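PDB 1IA6: cellulase CEL9M from Clostridium cellulolyticum, which probably catalyses the endohydrolysis of (1->4)-beta-D-glucosidic linkages in cellulose, lichenin and cereal beta-D-glucans. Local coordinates for residues 16-21 against 95-100; 160-165 against 181-186; 249-254 against 280-285. All coordinates share one frame; numbering follows the deposited sequence.

The three contacts follow one another along the chain, all within the glycoside hydrolase family 9 module. Interactions 1 and 2 are neighbours, with centres about 18 Å apart. They meet where Met165 CE packs 3.7 Å from Lys99 N, so helix 91-107, which carries one side of interaction 1, also packs on helix 152-169 of interaction 2. Interaction 3 is remote: its centre lies about 30 Å from that of interaction 1, across the centre of the chain, and about 27 Å from that of interaction 2. Two contacts border metal sites. The Lys21 side chain is about 8 Å from the zinc ion, and that of Asp250 about 9 Å from the calcium ion. The predicted active-site residues, Asp401 and Glu410, belong to none of the six segments.

Interaction 1. Residues 16-21 against 95-100; sequences FFDANK and LQQLKY
Lys21, Asp18 and Gln97 form a buried polar triangle between the loop after helix 6-15 and helix 91-107. The amide of Gln97 supplies one donor and one acceptor: NE2 gives a hydrogen bond to Asp18 OD1 at 3.0 Å (N-H...O 156°), and OE1 receives Lys21 NZ at 2.8 Å, in the carbonyl plane and on a lone pair. Lys21 NZ closes the triangle with a salt bridge to Asp18 OD1 of 2.9 Å. Two donors thus grip this one oxygen, reaching it from opposite faces of the carboxylate plane. Asp18 OD2 looks elsewhere, to a salt bridge with Lys93 and a hydrogen bond from the backbone N of Val31.

The lysine chain is fully extended beyond CG, which carries NZ past the aromatic ring of Tyr100. On the way Lys21 CD sits over the middle of that ring in a CH-pi contact, 4.2 Å from the centroid, and Lys21 CB comes within 3.9 Å of Tyr100 CE2. The Tyr100 hydroxyl is hydrogen-bonded to the carbonyl O of Cys22, a residue that also binds zinc, and the contact lies near that site. Phe17 CB touches Gln97 NE2 at 3.6 Å, whereas the rest of its side chain packs on helices 413-429 and 64-80.

Two acceptors, Asp18 OD1 and Gln97 OE1, stand just 3.3 Å apart. Their mutual repulsion is presumably offset by the ammonium group that bonds to both, and the carboxylate in turn probably stabilises the charged form of the buried lysine.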
ATOM      1  N   PHE A  16     -10.799  -5.532   3.249  1.00  7.88           N
ATOM      2  CA  PHE A  16      -9.646  -6.168   3.884  1.00  8.43           C
ATOM      3  C   PHE A  16      -8.995  -5.310   4.967  1.00  8.24           C
ATOM      4  O   PHE A  16      -8.656  -5.803   6.038  1.00  9.00           O
ATOM      5  CB  PHE A  16      -8.580  -6.502   2.836  1.00  9.22           C
ATOM      6  CG  PHE A  16      -7.228  -6.785   3.425  1.00 10.24           C
ATOM      7  CD1 PHE A  16      -6.990  -7.964   4.119  1.00 11.94           C
ATOM      8  CD2 PHE A  16      -6.202  -5.846   3.324  1.00 11.37           C
ATOM      9  CE1 PHE A  16      -5.752  -8.209   4.706  1.00 13.80           C
ATOM     10  CE2 PHE A  16      -4.962  -6.081   3.908  1.00 12.64           C
ATOM     11  CZ  PHE A  16      -4.736  -7.263   4.600  1.00 13.77           C
ATOM     12  N   PHE A  17      -8.813  -4.025   4.682  1.00  7.89           N
ATOM     13  CA  PHE A  17      -8.157  -3.135   5.631  1.00  8.81           C
ATOM     14  C   PHE A  17      -8.780  -3.098   7.020  1.00  8.59           C
ATOM     15  O   PHE A  17      -8.088  -2.824   7.999  1.00  8.28           O
ATOM     16  CB  PHE A  17      -8.049  -1.740   5.017  1.00  8.77           C
ATOM     17  CG  PHE A  17      -7.101  -1.686   3.853  1.00  8.90           C
ATOM     18  CD1 PHE A  17      -5.727  -1.605   4.062  1.00  9.38           C
ATOM     19  CD2 PHE A  17      -7.571  -1.801   2.549  1.00  8.06           C
ATOM     20  CE1 PHE A  17      -4.834  -1.644   2.993  1.00  8.55           C
ATOM     21  CE2 PHE A  17      -6.688  -1.842   1.472  1.00  8.67           C
ATOM     22  CZ  PHE A  17      -5.318  -1.764   1.694  1.00  8.77           C
ATOM     23  N   ASP A  18     -10.076  -3.394   7.108  1.00  8.99           N
ATOM     24  CA  ASP A  18     -10.765  -3.425   8.395  1.00  9.29           C
ATOM     25  C   ASP A  18     -10.121  -4.462   9.324  1.00  9.39           C
ATOM     26  O   ASP A  18     -10.128  -4.303  10.545  1.00  9.90           O
ATOM     27  CB  ASP A  18     -12.251  -3.789   8.206  1.00  8.36           C
ATOM     28  CG  ASP A  18     -13.135  -2.573   7.973  1.00 12.14           C
ATOM     29  OD1 ASP A  18     -12.598  -1.465   7.777  1.00 10.36           O
ATOM     30  OD2 ASP A  18     -14.380  -2.734   7.981  1.00 10.17           O
ATOM     31  N   ALA A  19      -9.563  -5.522   8.748  1.00  9.24           N
ATOM     32  CA  ALA A  19      -8.951  -6.577   9.559  1.00  7.92           C
ATOM     33  C   ALA A  19      -7.670  -6.148  10.258  1.00  8.40           C
ATOM     34  O   ALA A  19      -7.253  -6.772  11.234  1.00  8.89           O
ATOM     35  CB  ALA A  19      -8.674  -7.811   8.698  1.00  8.34           C
ATOM     36  N   ASN A  20      -7.043  -5.088   9.764  1.00  7.47           N
ATOM     37  CA  ASN A  20      -5.789  -4.625  10.351  1.00  9.06           C
ATOM     38  C   ASN A  20      -5.868  -3.323  11.139  1.00  8.61           C
ATOM     39  O   ASN A  20      -4.845  -2.827  11.617  1.00  8.73           O
ATOM     40  CB  ASN A  20      -4.724  -4.513   9.256  1.00  7.35           C
ATOM     41  CG  ASN A  20      -4.111  -5.863   8.904  1.00 10.88           C
ATOM     42  OD1 ASN A  20      -4.785  -6.892   8.967  1.00 10.97           O
ATOM     43  ND2 ASN A  20      -2.833  -5.863   8.527  1.00  9.61           N
ATOM     44  N   LYS A  21      -7.070  -2.779  11.292  1.00  8.24           N
ATOM     45  CA  LYS A  21      -7.219  -1.537  12.043  1.00  9.36           C
ATOM     46  C   LYS A  21      -6.731  -1.721  13.470  1.00  9.18           C
ATOM     47  O   LYS A  21      -6.976  -2.750  14.101  1.00 10.09           O
ATOM     48  CB  LYS A  21      -8.674  -1.056  12.013  1.00  9.32           C
ATOM     49  CG  LYS A  21      -9.037  -0.435  10.672  1.00  8.86           C
ATOM     50  CD  LYS A  21     -10.464   0.065  10.608  1.00 11.68           C
ATOM     51  CE  LYS A  21     -10.729   0.707   9.249  1.00 10.11           C
ATOM     52  NZ  LYS A  21     -12.149   1.095   9.064  1.00 12.72           N
ATOM     53  N   LEU A  95     -13.080   6.132   1.663  1.00 10.99           N
ATOM     54  CA  LEU A  95     -12.717   7.346   2.389  1.00 11.68           C
ATOM     55  C   LEU A  95     -12.519   7.072   3.873  1.00 12.25           C
ATOM     56  O   LEU A  95     -11.669   7.690   4.517  1.00 11.60           O
ATOM     57  CB  LEU A  95     -13.778   8.434   2.179  1.00 12.80           C
ATOM     58  CG  LEU A  95     -13.743   9.060   0.780  1.00 15.12           C
ATOM     59  CD1 LEU A  95     -14.941   9.980   0.586  1.00 16.45           C
ATOM     60  CD2 LEU A  95     -12.444   9.823   0.602  1.00 15.84           C
ATOM     61  N   GLN A  96     -13.299   6.147   4.419  1.00 11.06           N
ATOM     62  CA  GLN A  96     -13.152   5.800   5.823  1.00 12.23           C
ATOM     63  C   GLN A  96     -11.792   5.136   6.056  1.00  9.97           C
ATOM     64  O   GLN A  96     -11.119   5.441   7.036  1.00  9.34           O
ATOM     65  CB  GLN A  96     -14.276   4.860   6.264  1.00 15.05           C
ATOM     66  CG  GLN A  96     -15.664   5.440   6.027  1.00 21.77           C
ATOM     67  CD  GLN A  96     -16.765   4.610   6.653  1.00 22.84           C
ATOM     68  OE1 GLN A  96     -16.764   3.385   6.553  1.00 26.26           O
ATOM     69  NE2 GLN A  96     -17.719   5.279   7.296  1.00 25.52           N
ATOM     70  N   GLN A  97     -11.383   4.246   5.154  1.00  8.40           N
ATOM     71  CA  GLN A  97     -10.095   3.561   5.303  1.00  9.45           C
ATOM     72  C   GLN A  97      -8.968   4.582   5.239  1.00  9.35           C
ATOM     73  O   GLN A  97      -8.016   4.527   6.018  1.00  8.37           O
ATOM     74  CB  GLN A  97      -9.893   2.516   4.196  1.00  9.76           C
ATOM     75  CG  GLN A  97     -11.060   1.551   3.998  1.00  9.96           C
ATOM     76  CD  GLN A  97     -11.426   0.795   5.259  1.00 11.45           C
ATOM     77  OE1 GLN A  97     -11.697   1.395   6.298  1.00 11.05           O
ATOM     78  NE2 GLN A  97     -11.447  -0.530   5.171  1.00 11.25           N
ATOM     79  N   LEU A  98      -9.091   5.522   4.310  1.00  8.52           N
ATOM     80  CA  LEU A  98      -8.077   6.555   4.143  1.00  7.81           C
ATOM     81  C   LEU A  98      -7.992   7.489   5.347  1.00  8.06           C
ATOM     82  O   LEU A  98      -6.899   7.809   5.814  1.00  8.54           O
ATOM     83  CB  LEU A  98      -8.354   7.363   2.870  1.00  8.18           C
ATOM     84  CG  LEU A  98      -8.088   6.587   1.577  1.00 11.01           C
ATOM     85  CD1 LEU A  98      -8.714   7.300   0.391  1.00 12.14           C
ATOM     86  CD2 LEU A  98      -6.588   6.439   1.385  1.00 10.89           C
ATOM     87  N   LYS A  99      -9.137   7.917   5.863  1.00  8.09           N
ATOM     88  CA  LYS A  99      -9.113   8.817   7.007  1.00  8.96           C
ATOM     89  C   LYS A  99      -8.528   8.133   8.236  1.00  8.46           C
ATOM     90  O   LYS A  99      -7.940   8.791   9.099  1.00  8.00           O
ATOM     91  CB  LYS A  99     -10.511   9.353   7.321  1.00  9.30           C
ATOM     92  CG  LYS A  99     -10.473  10.556   8.268  1.00 13.02           C
ATOM     93  CD  LYS A  99     -11.835  11.207   8.428  1.00 14.31           C
ATOM     94  CE  LYS A  99     -11.738  12.513   9.214  1.00 13.57           C
ATOM     95  NZ  LYS A  99     -11.159  12.302  10.569  1.00 13.68           N
ATOM     96  N   TYR A 100      -8.673   6.812   8.320  1.00  9.50           N
ATOM     97  CA  TYR A 100      -8.118   6.098   9.462  1.00  8.89           C
ATOM     98  C   TYR A 100      -6.593   6.206   9.392  1.00  9.32           C
ATOM     99  O   TYR A 100      -5.916   6.254  10.423  1.00  8.73           O
ATOM    100  CB  TYR A 100      -8.544   4.631   9.456  1.00  9.63           C
ATOM    101  CG  TYR A 100      -8.569   4.021  10.844  1.00  9.68           C
ATOM    102  CD1 TYR A 100      -9.621   4.286  11.720  1.00 12.50           C
ATOM    103  CD2 TYR A 100      -7.532   3.205  11.289  1.00  8.92           C
ATOM    104  CE1 TYR A 100      -9.642   3.753  13.010  1.00 12.15           C
ATOM    105  CE2 TYR A 100      -7.540   2.664  12.580  1.00  9.86           C
ATOM    106  CZ  TYR A 100      -8.596   2.944  13.434  1.00 12.30           C
ATOM    107  OH  TYR A 100      -8.605   2.429  14.715  1.00 13.30           O
TER

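Interaction 2. Residues 160-165 against 181-186; sequences AALTLM and LNAAKE
Ala184 fits against Leu162 and Thr163 where two consecutive helices of the (alpha/alpha)6 barrel, the fold of family 9 catalytic modules, run antiparallel. Helices 152-169 and 174-193 form a helical hairpin, and over these short segments their axes approach to 8.0 Å with 154° between their directions. So near an approach is consistent with the small residues, Ala183 and Ala184, on one side: Ala184 CB lies 3.8 Å from Leu162 CB and 3.3 Å from Thr163 OG1.

Leu162 is the side chain most covered by the facing segment. Its CG is anti to the carbonyl carbon (chi1 -72°), and the CD1 branch ends 3.9 Å from Ala183 CB and 4.0 Å from Ala184 N, so that it lies against the backbone of the facing helix as well as against a methyl group. One turn away, Leu181 CD1 meets Thr163 CG2 at 4.2 Å. No hydrogen bond joins the two segments, and apart from Thr163 OG1 against the Ala184 methyl, the side-chain pairs are apolar.

The next shell packs around these groups. Helix 91-107 brings Thr102 against Leu162 and Leu106 against Ala183, while Leu220 and Ala223 of helix 210-224 pack on Thr163. Cys180 and Leu187, just before and just after residues 181-186, also flank Leu162. The polar end of the threonine is turned back into its own helix, where OG1 is bonded to the carbonyl oxygen of Ser159, one turn earlier. Ser159 also ties the hairpin together directly: its OG makes a hydrogen bond with Ala184 O, on the facing helix.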
ATOM      1  N   ALA A 160       2.835  12.503   0.712  1.00  6.73           N
ATOM      2  CA  ALA A 160       2.036  12.238  -0.481  1.00  5.21           C
ATOM      3  C   ALA A 160       0.651  11.738  -0.100  1.00  5.38           C
ATOM      4  O   ALA A 160      -0.343  12.136  -0.700  1.00  5.21           O
ATOM      5  CB  ALA A 160       2.740  11.215  -1.376  1.00  5.55           C
ATOM      6  N   ALA A 161       0.586  10.863   0.896  1.00  5.00           N
ATOM      7  CA  ALA A 161      -0.695  10.327   1.343  1.00  5.48           C
ATOM      8  C   ALA A 161      -1.585  11.451   1.868  1.00  6.22           C
ATOM      9  O   ALA A 161      -2.795  11.453   1.639  1.00  5.85           O
ATOM     10  CB  ALA A 161      -0.475   9.282   2.440  1.00  5.59           C
ATOM     11  N   LEU A 162      -0.978  12.402   2.577  1.00  5.51           N
ATOM     12  CA  LEU A 162      -1.716  13.529   3.146  1.00  5.69           C
ATOM     13  C   LEU A 162      -2.160  14.523   2.075  1.00  6.92           C
ATOM     14  O   LEU A 162      -3.255  15.083   2.159  1.00  6.17           O
ATOM     15  CB  LEU A 162      -0.866  14.235   4.206  1.00  5.71           C
ATOM     16  CG  LEU A 162      -0.696  13.458   5.517  1.00  7.22           C
ATOM     17  CD1 LEU A 162       0.378  14.114   6.376  1.00 10.87           C
ATOM     18  CD2 LEU A 162      -2.032  13.401   6.257  1.00  9.20           C
ATOM     19  N   THR A 163      -1.317  14.743   1.072  1.00  6.69           N
ATOM     20  CA  THR A 163      -1.671  15.659  -0.010  1.00  7.23           C
ATOM     21  C   THR A 163      -2.806  15.045  -0.821  1.00  8.78           C
ATOM     22  O   THR A 163      -3.734  15.737  -1.236  1.00  8.59           O
ATOM     23  CB  THR A 163      -0.479  15.915  -0.944  1.00  6.74           C
ATOM     24  OG1 THR A 163       0.589  16.501  -0.194  1.00  7.77           O
ATOM     25  CG2 THR A 163      -0.878  16.871  -2.079  1.00  7.77           C
ATOM     26  N   LEU A 164      -2.732  13.739  -1.050  1.00  7.44           N
ATOM     27  CA  LEU A 164      -3.788  13.071  -1.800  1.00  8.12           C
ATOM     28  C   LEU A 164      -5.094  13.139  -1.018  1.00  8.98           C
ATOM     29  O   LEU A 164      -6.169  13.250  -1.607  1.00  8.17           O
ATOM     30  CB  LEU A 164      -3.394  11.623  -2.103  1.00  7.31           C
ATOM     31  CG  LEU A 164      -2.520  11.523  -3.357  1.00  7.77           C
ATOM     32  CD1 LEU A 164      -1.739  10.211  -3.384  1.00 10.13           C
ATOM     33  CD2 LEU A 164      -3.412  11.661  -4.579  1.00  9.07           C
ATOM     34  N   MET A 165      -5.013  13.091   0.309  1.00  8.24           N
ATOM     35  CA  MET A 165      -6.229  13.180   1.109  1.00  9.38           C
ATOM     36  C   MET A 165      -6.821  14.582   0.934  1.00  9.87           C
ATOM     37  O   MET A 165      -8.039  14.742   0.830  1.00  9.66           O
ATOM     38  CB  MET A 165      -5.944  12.906   2.591  1.00  9.65           C
ATOM     39  CG  MET A 165      -7.214  12.789   3.428  1.00 10.57           C
ATOM     40  SD  MET A 165      -8.322  11.505   2.784  1.00 11.77           S
ATOM     41  CE  MET A 165      -9.355  11.179   4.205  1.00 12.05           C
ATOM     42  N   LEU A 181      -3.033  19.013   4.164  1.00  8.28           N
ATOM     43  CA  LEU A 181      -2.075  19.667   3.276  1.00  9.54           C
ATOM     44  C   LEU A 181      -0.989  20.400   4.068  1.00  9.13           C
ATOM     45  O   LEU A 181       0.188  20.349   3.707  1.00  9.23           O
ATOM     46  CB  LEU A 181      -2.785  20.656   2.340  1.00  7.76           C
ATOM     47  CG  LEU A 181      -1.898  21.336   1.288  1.00  9.23           C
ATOM     48  CD1 LEU A 181      -1.310  20.285   0.351  1.00 11.15           C
ATOM     49  CD2 LEU A 181      -2.718  22.347   0.492  1.00 11.63           C
ATOM     50  N   ASN A 182      -1.374  21.091   5.139  1.00  9.34           N
ATOM     51  CA  ASN A 182      -0.379  21.799   5.939  1.00 10.03           C
ATOM     52  C   ASN A 182       0.623  20.809   6.530  1.00  9.86           C
ATOM     53  O   ASN A 182       1.824  21.076   6.554  1.00 10.14           O
ATOM     54  CB  ASN A 182      -1.041  22.607   7.059  1.00 11.26           C
ATOM     55  CG  ASN A 182      -1.770  23.834   6.538  1.00 15.01           C
ATOM     56  OD1 ASN A 182      -1.422  24.370   5.487  1.00 16.01           O
ATOM     57  ND2 ASN A 182      -2.771  24.296   7.282  1.00 16.92           N
ATOM     58  N   ALA A 183       0.134  19.667   7.002  1.00  8.33           N
ATOM     59  CA  ALA A 183       1.025  18.653   7.566  1.00  9.68           C
ATOM     60  C   ALA A 183       1.909  18.090   6.459  1.00  8.10           C
ATOM     61  O   ALA A 183       3.099  17.858   6.663  1.00  8.98           O
ATOM     62  CB  ALA A 183       0.217  17.529   8.211  1.00  8.54           C
ATOM     63  N   ALA A 184       1.322  17.881   5.284  1.00  8.55           N
ATOM     64  CA  ALA A 184       2.062  17.343   4.146  1.00  9.11           C
ATOM     65  C   ALA A 184       3.229  18.253   3.767  1.00  9.63           C
ATOM     66  O   ALA A 184       4.311  17.779   3.425  1.00  8.29           O
ATOM     67  CB  ALA A 184       1.130  17.169   2.952  1.00  8.06           C
ATOM     68  N   LYS A 185       3.004  19.562   3.827  1.00  8.81           N
ATOM     69  CA  LYS A 185       4.048  20.522   3.488  1.00 10.54           C
ATOM     70  C   LYS A 185       5.190  20.447   4.485  1.00 10.11           C
ATOM     71  O   LYS A 185       6.360  20.528   4.109  1.00 10.18           O
ATOM     72  CB  LYS A 185       3.490  21.947   3.475  1.00 11.62           C
ATOM     73  CG  LYS A 185       2.587  22.262   2.300  1.00 13.83           C
ATOM     74  CD  LYS A 185       2.033  23.674   2.424  1.00 16.66           C
ATOM     75  CE  LYS A 185       1.140  24.032   1.251  1.00 19.30           C
ATOM     76  NZ  LYS A 185       0.566  25.403   1.408  1.00 21.77           N
ATOM     77  N   GLU A 186       4.844  20.292   5.758  1.00 11.06           N
ATOM     78  CA  GLU A 186       5.852  20.223   6.811  1.00 10.38           C
ATOM     79  C   GLU A 186       6.672  18.939   6.773  1.00 10.14           C
ATOM     80  O   GLU A 186       7.882  18.968   6.982  1.00  9.96           O
ATOM     81  CB  GLU A 186       5.194  20.373   8.182  1.00 12.17           C
ATOM     82  CG  GLU A 186       4.378  21.646   8.330  1.00 15.08           C
ATOM     83  CD  GLU A 186       3.824  21.821   9.730  1.00 18.56           C
ATOM     84  OE1 GLU A 186       3.455  20.805  10.356  1.00 17.73           O
ATOM     85  OE2 GLU A 186       3.746  22.975  10.198  1.00 17.98           O
TER

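Interaction 3. Residues 249-254 against 280-285; sequences QDKWTM and IEFNFN. Unlike the reference sequence in segment 280-285: Phe282 (reference Ile).
An Asx turn at Asp250 shapes the loop that lies against helix 274-289, and its carbonyls are gathered by the side chain of Asn283. The calcium ion is about 9 Å from the Asp250 side chain. Within the turn, Asp250 OD1 accepts the backbone N-H of Trp252 at 2.8 Å, on the anti side of the carboxylate. Asn283 CG is anti to the backbone N (chi1 174°), and the amide group that it carries meets the bend. Its ND2 donates to Asp250 O at 3.0 Å in a nearly straight bond (N-H...O 174°) and to Trp252 O, also at 3.0 Å, in a more bent one (138°). Both oxygens lie in the plane of the asparagine amide, although the nitrogen stands above each carbonyl plane. Trp252 O takes a further hydrogen bond from Trp287 NE1, one turn after Asn283 on helix 274-289.

Towards the surface, Phe282 supplies the apolar half of the contact. Gln249 lies across one face of its ring at about a right angle, CB being 3.9 Å from the centroid in a CH-pi contact, and the backbone continues close by, with Gln249 CA 3.5 Å from Phe282 CD2. The edge of the ring is bordered by Asp250 O, in plane, and by Lys251 CG, 4.1 Å from Phe282 CE2.

A single amide nitrogen therefore spends both its hydrogens on two loop carbonyls, tying a segment without regular structure to the helix. Asp250 OD2 lies close to Asp258 OD2, a pairing of like charges that may raise the pKa of one of them.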
ATOM      1  N   GLN A 249      16.055   3.547 -15.696  1.00 25.16           N
ATOM      2  CA  GLN A 249      15.920   2.279 -16.402  1.00 23.53           C
ATOM      3  C   GLN A 249      15.627   1.251 -15.309  1.00 22.90           C
ATOM      4  O   GLN A 249      16.394   0.314 -15.084  1.00 23.13           O
ATOM      5  CB  GLN A 249      17.214   1.928 -17.145  1.00 23.60           C
ATOM      6  CG  GLN A 249      17.364   2.652 -18.480  1.00 21.95           C
ATOM      7  CD  GLN A 249      18.658   2.309 -19.191  1.00 23.22           C
ATOM      8  OE1 GLN A 249      19.250   1.256 -18.952  1.00 23.56           O
ATOM      9  NE2 GLN A 249      19.096   3.190 -20.084  1.00 22.30           N
ATOM     10  N   ASP A 250      14.500   1.451 -14.633  1.00 20.82           N
ATOM     11  CA  ASP A 250      14.074   0.594 -13.532  1.00 19.54           C
ATOM     12  C   ASP A 250      13.560  -0.758 -14.011  1.00 18.42           C
ATOM     13  O   ASP A 250      12.586  -0.827 -14.757  1.00 18.18           O
ATOM     14  CB  ASP A 250      12.975   1.295 -12.731  1.00 18.82           C
ATOM     15  CG  ASP A 250      12.871   0.779 -11.311  1.00 20.27           C
ATOM     16  OD1 ASP A 250      13.081  -0.431 -11.105  1.00 23.34           O
ATOM     17  OD2 ASP A 250      12.573   1.585 -10.404  1.00 19.81           O
ATOM     18  N   LYS A 251      14.211  -1.827 -13.564  1.00 17.50           N
ATOM     19  CA  LYS A 251      13.830  -3.184 -13.940  1.00 18.92           C
ATOM     20  C   LYS A 251      12.940  -3.817 -12.871  1.00 19.24           C
ATOM     21  O   LYS A 251      12.659  -5.016 -12.912  1.00 21.09           O
ATOM     22  CB  LYS A 251      15.080  -4.050 -14.123  1.00 20.64           C
ATOM     23  CG  LYS A 251      16.045  -3.551 -15.185  1.00 22.95           C
ATOM     24  CD  LYS A 251      17.306  -4.406 -15.208  1.00 26.42           C
ATOM     25  CE  LYS A 251      18.298  -3.907 -16.243  1.00 29.87           C
ATOM     26  NZ  LYS A 251      19.569  -4.681 -16.197  1.00 32.28           N
ATOM     27  N   TRP A 252      12.505  -3.005 -11.914  1.00 15.50           N
ATOM     28  CA  TRP A 252      11.658  -3.486 -10.832  1.00 14.13           C
ATOM     29  C   TRP A 252      10.247  -2.965 -11.090  1.00 14.37           C
ATOM     30  O   TRP A 252       9.783  -2.937 -12.233  1.00 14.29           O
ATOM     31  CB  TRP A 252      12.194  -2.958  -9.494  1.00 13.57           C
ATOM     32  CG  TRP A 252      11.846  -3.806  -8.304  1.00 14.66           C
ATOM     33  CD1 TRP A 252      11.105  -3.434  -7.216  1.00 13.14           C
ATOM     34  CD2 TRP A 252      12.242  -5.165  -8.073  1.00 13.12           C
ATOM     35  NE1 TRP A 252      11.015  -4.476  -6.325  1.00 12.95           N
ATOM     36  CE2 TRP A 252      11.702  -5.551  -6.826  1.00 14.19           C
ATOM     37  CE3 TRP A 252      13.000  -6.095  -8.801  1.00 14.66           C
ATOM     38  CZ2 TRP A 252      11.896  -6.829  -6.288  1.00 15.40           C
ATOM     39  CZ3 TRP A 252      13.193  -7.365  -8.265  1.00 14.01           C
ATOM     40  CH2 TRP A 252      12.643  -7.720  -7.022  1.00 14.51           C
ATOM     41  N   THR A 253       9.563  -2.555 -10.030  1.00 12.62           N
ATOM     42  CA  THR A 253       8.219  -2.016 -10.168  1.00 10.93           C
ATOM     43  C   THR A 253       7.887  -1.179  -8.942  1.00 11.09           C
ATOM     44  O   THR A 253       8.711  -1.019  -8.038  1.00 10.29           O
ATOM     45  CB  THR A 253       7.162  -3.140 -10.329  1.00 12.02           C
ATOM     46  OG1 THR A 253       5.884  -2.556 -10.618  1.00 12.55           O
ATOM     47  CG2 THR A 253       7.054  -3.969  -9.058  1.00 12.80           C
ATOM     48  N   MET A 254       6.682  -0.632  -8.921  1.00  9.11           N
ATOM     49  CA  MET A 254       6.241   0.176  -7.797  1.00  9.16           C
ATOM     50  C   MET A 254       6.064  -0.686  -6.549  1.00  8.50           C
ATOM     51  O   MET A 254       5.374  -1.703  -6.578  1.00  8.98           O
ATOM     52  CB  MET A 254       4.912   0.854  -8.136  1.00 10.54           C
ATOM     53  CG  MET A 254       4.230   1.516  -6.946  1.00 12.12           C
ATOM     54  SD  MET A 254       2.696   2.329  -7.440  1.00 13.79           S
ATOM     55  CE  MET A 254       1.566   0.952  -7.442  1.00 10.89           C
ATOM     56  N   ILE A 280       9.611   5.487 -18.418  1.00 13.78           N
ATOM     57  CA  ILE A 280       8.376   4.717 -18.362  1.00 15.91           C
ATOM     58  C   ILE A 280       8.334   3.662 -19.463  1.00 15.94           C
ATOM     59  O   ILE A 280       7.991   2.503 -19.216  1.00 14.77           O
ATOM     60  CB  ILE A 280       7.145   5.639 -18.502  1.00 16.84           C
ATOM     61  CG1 ILE A 280       7.054   6.562 -17.288  1.00 20.05           C
ATOM     62  CG2 ILE A 280       5.882   4.813 -18.646  1.00 19.88           C
ATOM     63  CD1 ILE A 280       7.030   5.831 -15.968  1.00 20.82           C
ATOM     64  N   GLU A 281       8.683   4.063 -20.680  1.00 15.69           N
ATOM     65  CA  GLU A 281       8.688   3.139 -21.810  1.00 18.17           C
ATOM     66  C   GLU A 281       9.617   1.957 -21.553  1.00 16.81           C
ATOM     67  O   GLU A 281       9.276   0.812 -21.857  1.00 17.12           O
ATOM     68  CB  GLU A 281       9.127   3.860 -23.084  1.00 21.51           C
ATOM     69  CG  GLU A 281       8.171   4.937 -23.556  1.00 28.90           C
ATOM     70  CD  GLU A 281       8.696   5.682 -24.769  1.00 33.57           C
ATOM     71  OE1 GLU A 281       8.998   5.022 -25.788  1.00 36.71           O
ATOM     72  OE2 GLU A 281       8.811   6.927 -24.704  1.00 37.28           O
ATOM     73  N   PHE A 282      10.795   2.237 -21.004  1.00 14.89           N
ATOM     74  CA  PHE A 282      11.762   1.182 -20.708  1.00 15.60           C
ATOM     75  C   PHE A 282      11.161   0.160 -19.754  1.00 15.43           C
ATOM     76  O   PHE A 282      11.167  -1.042 -20.026  1.00 14.44           O
ATOM     77  CB  PHE A 282      13.027   1.755 -20.067  1.00 15.67           C
ATOM     78  CG  PHE A 282      14.024   0.699 -19.660  1.00 17.57           C
ATOM     79  CD1 PHE A 282      14.954   0.211 -20.572  1.00 18.69           C
ATOM     80  CD2 PHE A 282      13.996   0.155 -18.380  1.00 16.96           C
ATOM     81  CE1 PHE A 282      15.841  -0.804 -20.216  1.00 19.34           C
ATOM     82  CE2 PHE A 282      14.878  -0.861 -18.013  1.00 18.37           C
ATOM     83  CZ  PHE A 282      15.802  -1.342 -18.933  1.00 18.67           C
ATOM     84  N   ASN A 283      10.651   0.645 -18.625  1.00 12.97           N
ATOM     85  CA  ASN A 283      10.065  -0.236 -17.626  1.00 11.40           C
ATOM     86  C   ASN A 283       8.923  -1.072 -18.186  1.00 11.06           C
ATOM     87  O   ASN A 283       8.859  -2.276 -17.949  1.00 10.97           O
ATOM     88  CB  ASN A 283       9.589   0.570 -16.417  1.00 10.68           C
ATOM     89  CG  ASN A 283       8.849  -0.281 -15.408  1.00 11.48           C
ATOM     90  OD1 ASN A 283       7.623  -0.351 -15.423  1.00 13.40           O
ATOM     91  ND2 ASN A 283       9.594  -0.953 -14.537  1.00 12.37           N
ATOM     92  N   PHE A 284       8.028  -0.441 -18.940  1.00 11.15           N
ATOM     93  CA  PHE A 284       6.903  -1.163 -19.517  1.00 12.27           C
ATOM     94  C   PHE A 284       7.365  -2.227 -20.505  1.00 13.63           C
ATOM     95  O   PHE A 284       6.906  -3.367 -20.450  1.00 15.21           O
ATOM     96  CB  PHE A 284       5.938  -0.193 -20.210  1.00 14.41           C
ATOM     97  CG  PHE A 284       5.156   0.678 -19.262  1.00 15.57           C
ATOM     98  CD1 PHE A 284       5.222   0.476 -17.884  1.00 16.37           C
ATOM     99  CD2 PHE A 284       4.325   1.680 -19.751  1.00 17.71           C
ATOM    100  CE1 PHE A 284       4.469   1.260 -17.007  1.00 17.26           C
ATOM    101  CE2 PHE A 284       3.567   2.471 -18.883  1.00 18.15           C
ATOM    102  CZ  PHE A 284       3.640   2.258 -17.509  1.00 17.80           C
ATOM    103  N   ASN A 285       8.274  -1.860 -21.401  1.00 13.88           N
ATOM    104  CA  ASN A 285       8.776  -2.812 -22.388  1.00 16.68           C
ATOM    105  C   ASN A 285       9.568  -3.931 -21.727  1.00 17.77           C
ATOM    106  O   ASN A 285       9.609  -5.054 -22.229  1.00 17.73           O
ATOM    107  CB  ASN A 285       9.639  -2.105 -23.437  1.00 17.67           C
ATOM    108  CG  ASN A 285       8.816  -1.259 -24.387  1.00 19.02           C
ATOM    109  OD1 ASN A 285       7.673  -1.597 -24.697  1.00 23.15           O
ATOM    110  ND2 ASN A 285       9.394  -0.165 -24.866  1.00 20.99           N
TER